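Local coordinates for protein mercuric reductase (Metallosphaera sedula, PDB 4YWO) that probably reduces mercuric ions to elemental mercury with NADPH, working as an FAD-containing homodimer of the pyridine nucleotide-disulfide oxidoreductase family, at residues A[310-323]-A[333-345]. Residues are numbered along the deposited sequence; the frame is centred on the assembly and turned at random.
Sequences GKMLEALAGRQGSI and HKRVDENAVPQVI. With FAD (flavin-adenine dinucleotide), chain B; GOL (glycerol), chain G.
Three groups grip Lys-311 NZ: Glu-338 O, by a weak bond of 3.3 Å, and two waters. One water relays it to Val-341 O, the other to Asn-339 OD1. The lysine reaches this turn because its chain is fully extended beyond CG, and its methylenes run alongside Glu-338 in the opposite direction, CD lying 3.9 Å from Glu-338 CG. The two charges do not pair directly: Lys-311 NZ stays 5.3 Å from Glu-338 OE2. The carboxylate instead meets Gln-320 NE2 indirectly, OE2 through a water and OE1 through a glycerol probably left from crystallisation, while Gln-320 OE1 is held by Gly-305 N.

Beside this polar network the contact is apolar. Val-336 carries much of it: its CB meets Ile-323 CD1 at 3.5 Å, CG1 lies on Gln-320 CG, and CG2 touches both Leu-316 CD1 and CG of Arg-319, whose guanidinium salt-bridges Asp-432 of the second subunit. Leu-316 brings CD1 against both Val-336 CG2 and Val-341 CG2, 3.9 Å from each, a reach it owes to a chi1 of -178°, which swings CG to the side opposite the backbone N. Farther along, Leu-313 CD1 packs 3.6 Å from Val-341 CG1.

Leu-313 occupies the N-cap position of helix 314-330, whose first turn holds the flavin: Glu-314 N donates to FAD O2 at 2.9 Å. Lys-334 to Val-341 run along the flank of this FAD-binding helix as the chain crosses toward the dimerisation domain, entering its antiparallel sheet at edge strand 343-345, beside 350-355, where helices 184-194 and 414-422 touch that strand.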
loop_
_atom_site.group_PDB
_atom_site.type_symbol
_atom_site.label_atom_id
_atom_site.label_comp_id
_atom_site.label_asym_id
_atom_site.label_seq_id
_atom_site.Cartn_x
_atom_site.Cartn_y
_atom_site.Cartn_z
ATOM N N GLY A 310 20.398 4.941 17.363
ATOM C CA GLY A 310 19.981 3.731 16.551
ATOM C C GLY A 310 19.264 4.228 15.296
ATOM O O GLY A 310 19.668 5.215 14.662
ATOM N N LYS A 311 18.235 3.510 14.900
ATOM C CA LYS A 311 17.482 3.971 13.766
ATOM C C LYS A 311 16.754 5.251 14.158
ATOM O O LYS A 311 16.298 5.364 15.317
ATOM C CB LYS A 311 16.414 2.945 13.395
ATOM C CG LYS A 311 17.034 1.668 12.864
ATOM C CD LYS A 311 16.020 0.613 12.545
ATOM C CE LYS A 311 16.872 -0.641 12.256
ATOM N NZ LYS A 311 16.046 -1.674 11.691
ATOM N N MET A 312 16.620 6.135 13.185
ATOM C CA MET A 312 15.975 7.397 13.451
ATOM C C MET A 312 14.668 7.442 12.647
ATOM O O MET A 312 14.654 7.793 11.442
ATOM C CB MET A 312 16.927 8.580 13.241
ATOM C CG MET A 312 18.060 8.442 14.294
ATOM S SD MET A 312 19.144 9.831 14.171
ATOM C CE MET A 312 20.450 9.495 15.400
ATOM N N LEU A 313 13.593 7.134 13.318
ATOM C CA LEU A 313 12.288 7.028 12.682
ATOM C C LEU A 313 11.232 7.542 13.627
ATOM O O LEU A 313 11.246 7.147 14.835
ATOM C CB LEU A 313 12.007 5.570 12.405
ATOM C CG LEU A 313 12.919 4.863 11.376
ATOM C CD1 LEU A 313 12.867 3.354 11.543
ATOM C CD2 LEU A 313 12.410 5.199 9.972
ATOM N N GLU A 314 10.217 8.233 13.126
ATOM C CA GLU A 314 9.176 8.741 13.955
ATOM C C GLU A 314 8.380 7.672 14.653
ATOM O O GLU A 314 8.068 7.753 15.855
ATOM C CB GLU A 314 8.295 9.686 13.140
ATOM C CG GLU A 314 7.269 10.401 13.963
ATOM C CD GLU A 314 5.976 9.584 14.214
ATOM O OE1 GLU A 314 5.713 8.471 13.666
ATOM O OE2 GLU A 314 5.137 10.004 15.056
ATOM N N ALA A 315 7.974 6.593 13.927
ATOM C CA ALA A 315 7.125 5.626 14.533
ATOM C C ALA A 315 7.859 4.841 15.627
ATOM O O ALA A 315 7.261 4.418 16.631
ATOM C CB ALA A 315 6.601 4.634 13.413
ATOM N N LEU A 316 9.154 4.615 15.407
ATOM C CA LEU A 316 10.004 3.916 16.416
ATOM C C LEU A 316 10.216 4.855 17.652
ATOM O O LEU A 316 10.088 4.372 18.792
ATOM C CB LEU A 316 11.358 3.572 15.836
ATOM C CG LEU A 316 12.250 2.817 16.794
ATOM C CD1 LEU A 316 11.658 1.526 17.314
ATOM C CD2 LEU A 316 13.646 2.589 16.166
ATOM N N ALA A 317 10.410 6.139 17.380
ATOM C CA ALA A 317 10.594 7.084 18.544
ATOM C C ALA A 317 9.323 7.076 19.419
ATOM O O ALA A 317 9.418 6.935 20.642
ATOM C CB ALA A 317 10.932 8.475 18.041
ATOM N N GLY A 318 8.129 7.101 18.788
ATOM C CA GLY A 318 6.876 7.040 19.486
ATOM C C GLY A 318 6.769 5.772 20.312
ATOM O O GLY A 318 6.438 5.792 21.498
ATOM N N ARG A 319 6.932 4.637 19.672
ATOM C CA ARG A 319 6.870 3.326 20.340
ATOM C C ARG A 319 7.832 3.250 21.516
ATOM O O ARG A 319 7.375 2.796 22.620
ATOM C CB ARG A 319 7.156 2.199 19.413
ATOM C CG ARG A 319 6.916 0.827 20.004
ATOM C CD ARG A 319 5.409 0.649 20.068
ATOM N NE ARG A 319 4.936 -0.433 20.909
ATOM C CZ ARG A 319 3.804 -0.375 21.623
ATOM N NH1 ARG A 319 3.110 0.774 21.754
ATOM N NH2 ARG A 319 3.439 -1.434 22.269
ATOM N N GLN A 320 9.103 3.673 21.339
ATOM C CA GLN A 320 10.099 3.704 22.446
ATOM C C GLN A 320 9.642 4.639 23.547
ATOM O O GLN A 320 9.822 4.266 24.747
ATOM C CB GLN A 320 11.447 4.024 21.895
ATOM C CG GLN A 320 12.080 3.003 20.971
ATOM C CD GLN A 320 13.349 3.412 20.423
ATOM O OE1 GLN A 320 13.594 4.656 20.202
ATOM N NE2 GLN A 320 14.183 2.469 20.057
ATOM N N GLY A 321 9.053 5.822 23.258
ATOM C CA GLY A 321 8.622 6.737 24.335
ATOM C C GLY A 321 7.516 6.047 25.154
ATOM O O GLY A 321 7.513 6.057 26.374
ATOM N N SER A 322 6.562 5.324 24.478
ATOM C CA SER A 322 5.578 4.567 25.206
ATOM C C SER A 322 6.116 3.465 26.035
ATOM O O SER A 322 5.655 3.315 27.204
ATOM C CB SER A 322 4.482 3.926 24.238
ATOM O OG SER A 322 3.781 4.971 23.529
ATOM N N ILE A 323 7.002 2.659 25.509
ATOM C CA ILE A 323 7.508 1.477 26.207
ATOM C C ILE A 323 8.403 1.935 27.400
ATOM O O ILE A 323 8.316 1.413 28.531
ATOM C CB ILE A 323 8.322 0.625 25.316
ATOM C CG1 ILE A 323 7.367 -0.115 24.377
ATOM C CG2 ILE A 323 9.087 -0.448 26.063
ATOM C CD1 ILE A 323 8.151 -0.914 23.367
ATOM N N HIS A 333 8.964 -5.123 31.741
ATOM C CA HIS A 333 10.181 -5.482 31.122
ATOM C C HIS A 333 9.947 -5.640 29.583
ATOM O O HIS A 333 10.556 -6.542 28.982
ATOM C CB HIS A 333 10.642 -6.734 31.766
ATOM C CG HIS A 333 11.016 -6.539 33.195
ATOM N ND1 HIS A 333 12.225 -6.003 33.553
ATOM C CD2 HIS A 333 10.326 -6.764 34.345
ATOM C CE1 HIS A 333 12.289 -5.939 34.885
ATOM N NE2 HIS A 333 11.155 -6.393 35.378
ATOM N N LYS A 334 9.171 -4.693 29.019
ATOM C CA LYS A 334 8.810 -4.618 27.570
ATOM C C LYS A 334 9.934 -4.109 26.736
ATOM O O LYS A 334 10.814 -3.317 27.203
ATOM C CB LYS A 334 7.598 -3.812 27.360
ATOM C CG LYS A 334 6.462 -4.406 28.173
ATOM C CD LYS A 334 5.101 -3.910 27.789
ATOM C CE LYS A 334 4.086 -4.812 28.507
ATOM N NZ LYS A 334 2.761 -4.146 28.558
ATOM N N ARG A 335 9.942 -4.600 25.470
ATOM C CA ARG A 335 10.962 -4.316 24.514
ATOM C C ARG A 335 10.362 -3.946 23.192
ATOM O O ARG A 335 9.187 -4.250 22.970
ATOM C CB ARG A 335 11.811 -5.509 24.309
ATOM C CG ARG A 335 12.167 -6.047 25.655
ATOM C CD ARG A 335 13.221 -7.070 25.550
ATOM N NE ARG A 335 12.646 -8.329 25.132
ATOM C CZ ARG A 335 13.436 -9.381 24.886
ATOM N NH1 ARG A 335 14.761 -9.285 25.094
ATOM N NH2 ARG A 335 12.914 -10.514 24.453
ATOM N N VAL A 336 11.125 -3.274 22.321
ATOM C CA VAL A 336 10.606 -3.049 20.992
ATOM C C VAL A 336 11.661 -3.635 20.102
ATOM O O VAL A 336 12.776 -3.072 19.971
ATOM C CB VAL A 336 10.274 -1.570 20.659
ATOM C CG1 VAL A 336 11.389 -0.702 21.044
ATOM C CG2 VAL A 336 9.946 -1.392 19.175
ATOM N N ASP A 337 11.258 -4.741 19.487
ATOM C CA ASP A 337 12.095 -5.482 18.482
ATOM C C ASP A 337 12.411 -4.672 17.225
ATOM O O ASP A 337 11.518 -4.503 16.372
ATOM C CB ASP A 337 11.302 -6.728 18.125
ATOM C CG ASP A 337 11.912 -7.564 16.946
ATOM O OD1 ASP A 337 13.151 -7.508 16.690
ATOM O OD2 ASP A 337 11.094 -8.284 16.302
ATOM N N GLU A 338 13.644 -4.189 17.111
ATOM C CA GLU A 338 14.044 -3.349 15.988
ATOM C C GLU A 338 14.048 -4.091 14.654
ATOM O O GLU A 338 14.062 -3.466 13.594
ATOM C CB GLU A 338 15.421 -2.733 16.247
ATOM C CG GLU A 338 15.511 -1.253 15.914
ATOM C CD GLU A 338 16.465 -0.508 16.826
ATOM O OE1 GLU A 338 16.717 -0.992 17.949
ATOM O OE2 GLU A 338 16.964 0.564 16.420
ATOM N N ASN A 339 14.040 -5.420 14.702
ATOM C CA ASN A 339 14.080 -6.248 13.411
ATOM C C ASN A 339 12.707 -6.521 12.811
ATOM O O ASN A 339 12.595 -7.220 11.830
ATOM C CB ASN A 339 14.888 -7.512 13.603
ATOM C CG ASN A 339 16.376 -7.209 13.853
ATOM O OD1 ASN A 339 16.940 -6.197 13.364
ATOM N ND2 ASN A 339 17.018 -8.088 14.596
ATOM N N ALA A 340 11.657 -5.829 13.320
ATOM C CA ALA A 340 10.375 -5.754 12.617
ATOM C C ALA A 340 9.967 -4.277 12.405
ATOM O O ALA A 340 8.792 -3.997 12.193
ATOM C CB ALA A 340 9.277 -6.481 13.351
ATOM N N VAL A 341 10.910 -3.359 12.479
ATOM C CA VAL A 341 10.621 -1.927 12.288
ATOM C C VAL A 341 10.959 -1.523 10.835
ATOM O O VAL A 341 12.124 -1.622 10.363
ATOM C CB VAL A 341 11.485 -1.089 13.227
ATOM C CG1 VAL A 341 11.297 0.388 12.944
ATOM C CG2 VAL A 341 11.032 -1.331 14.676
ATOM N N PRO A 342 9.959 -1.024 10.085
ATOM C CA PRO A 342 10.253 -0.595 8.683
ATOM C C PRO A 342 10.914 0.714 8.478
ATOM O O PRO A 342 10.808 1.594 9.354
ATOM C CB PRO A 342 8.869 -0.588 8.010
ATOM C CG PRO A 342 7.977 -0.233 9.159
ATOM C CD PRO A 342 8.565 -0.767 10.402
ATOM N N GLN A 343 11.694 0.838 7.397
ATOM C CA GLN A 343 12.221 2.100 6.945
ATOM C C GLN A 343 11.947 2.305 5.459
ATOM O O GLN A 343 12.234 1.430 4.631
ATOM C CB GLN A 343 13.746 2.222 7.161
ATOM C CG GLN A 343 14.280 3.556 6.626
ATOM C CD GLN A 343 15.801 3.611 6.559
ATOM O OE1 GLN A 343 16.520 2.726 7.060
ATOM N NE2 GLN A 343 16.282 4.713 6.057
ATOM N N VAL A 344 11.596 3.528 5.105
ATOM C CA VAL A 344 11.232 3.867 3.745
ATOM C C VAL A 344 11.942 5.144 3.377
ATOM O O VAL A 344 12.108 6.112 4.185
ATOM C CB VAL A 344 9.678 4.114 3.560
ATOM C CG1 VAL A 344 9.292 4.653 2.197
ATOM C CG2 VAL A 344 8.901 2.842 3.869
ATOM N N ILE A 345 12.425 5.130 2.173
ATOM C CA ILE A 345 12.926 6.332 1.437
ATOM C C ILE A 345 11.862 6.734 0.497
ATOM O O ILE A 345 11.476 5.989 -0.435
ATOM C CB ILE A 345 14.276 6.003 0.765
ATOM C CG1 ILE A 345 15.303 5.577 1.737
ATOM C CG2 ILE A 345 14.766 7.257 0.008
ATOM C CD1 ILE A 345 16.615 5.086 1.161
HETATM P PA FAD B . 13.094 15.051 18.662
HETATM O O1A FAD B . 11.700 15.149 18.091
HETATM O O2A FAD B . 14.199 15.918 18.106
HETATM O O5B FAD B . 13.007 15.303 20.250
HETATM C C5B FAD B . 13.872 16.243 20.882
HETATM C C4B FAD B . 13.054 17.423 21.393
HETATM O O4B FAD B . 13.329 17.637 22.779
HETATM C C3B FAD B . 13.401 18.700 20.645
HETATM O O3B FAD B . 12.239 19.217 19.991
HETATM C C2B FAD B . 13.892 19.682 21.689
HETATM O O2B FAD B . 13.047 20.837 21.710
HETATM C C1B FAD B . 13.819 18.959 23.024
HETATM N N9A FAD B . 15.172 18.888 23.630
HETATM C C8A FAD B . 16.283 18.431 23.023
HETATM N N7A FAD B . 17.357 18.500 23.851
HETATM C C5A FAD B . 16.933 19.014 25.021
HETATM C C6A FAD B . 17.550 19.352 26.325
HETATM N N6A FAD B . 18.871 19.150 26.549
HETATM N N1A FAD B . 16.751 19.870 27.284
HETATM C C2A FAD B . 15.437 20.075 27.074
HETATM N N3A FAD B . 14.811 19.791 25.917
HETATM C C4A FAD B . 15.492 19.267 24.870
HETATM N N1 FAD B . 11.254 9.583 10.149
HETATM C C2 FAD B . 10.279 8.812 9.607
HETATM O O2 FAD B . 9.873 7.819 10.248
HETATM N N3 FAD B . 9.730 9.071 8.406
HETATM C C4 FAD B . 10.109 10.114 7.657
HETATM O O4 FAD B . 9.579 10.328 6.545
HETATM C C4X FAD B . 11.171 11.008 8.178
HETATM N N5 FAD B . 11.610 12.082 7.483
HETATM C C5X FAD B . 12.581 12.879 7.986
HETATM C C6 FAD B . 13.017 13.978 7.254
HETATM C C7 FAD B . 14.014 14.803 7.762
HETATM C C7M FAD B . 14.484 15.993 6.967
HETATM C C8 FAD B . 14.617 14.512 9.089
HETATM C C8M FAD B . 15.698 15.407 9.637
HETATM C C9 FAD B . 14.186 13.415 9.825
HETATM C C9A FAD B . 13.188 12.590 9.317
HETATM N N10 FAD B . 12.744 11.476 10.055
HETATM C C10 FAD B . 11.733 10.667 9.504
HETATM C "C1'" FAD B . 13.321 11.165 11.366
HETATM C "C2'" FAD B . 12.359 11.607 12.462
HETATM O "O2'" FAD B . 11.986 12.973 12.249
HETATM C "C3'" FAD B . 12.996 11.463 13.838
HETATM O "O3'" FAD B . 13.512 10.136 13.989
HETATM C "C4'" FAD B . 11.982 11.742 14.941
HETATM O "O4'" FAD B . 11.609 13.123 14.909
HETATM C "C5'" FAD B . 12.557 11.403 16.311
HETATM O "O5'" FAD B . 11.873 12.151 17.314
HETATM P P FAD B . 12.507 12.320 18.783
HETATM O O1P FAD B . 11.421 12.809 19.712
HETATM O O2P FAD B . 13.272 11.062 19.115
HETATM O O3P FAD B . 13.566 13.514 18.574
HETATM C C1 GOL G . 17.715 0.934 21.342
HETATM O O1 GOL G . 18.501 1.274 20.194
HETATM C C2 GOL G . 17.272 -0.521 21.240
HETATM O O2 GOL G . 18.073 -1.326 22.112
HETATM C C3 GOL G . 15.807 -0.636 21.646
HETATM O O3 GOL G . 14.975 -0.268 20.541
HETATM O O HOH W 1 14.499 -1.299 9.114
HETATM O O HOH W 2 16.489 -4.416 11.559
HETATM O O HOH W 3 16.845 2.838 18.673
#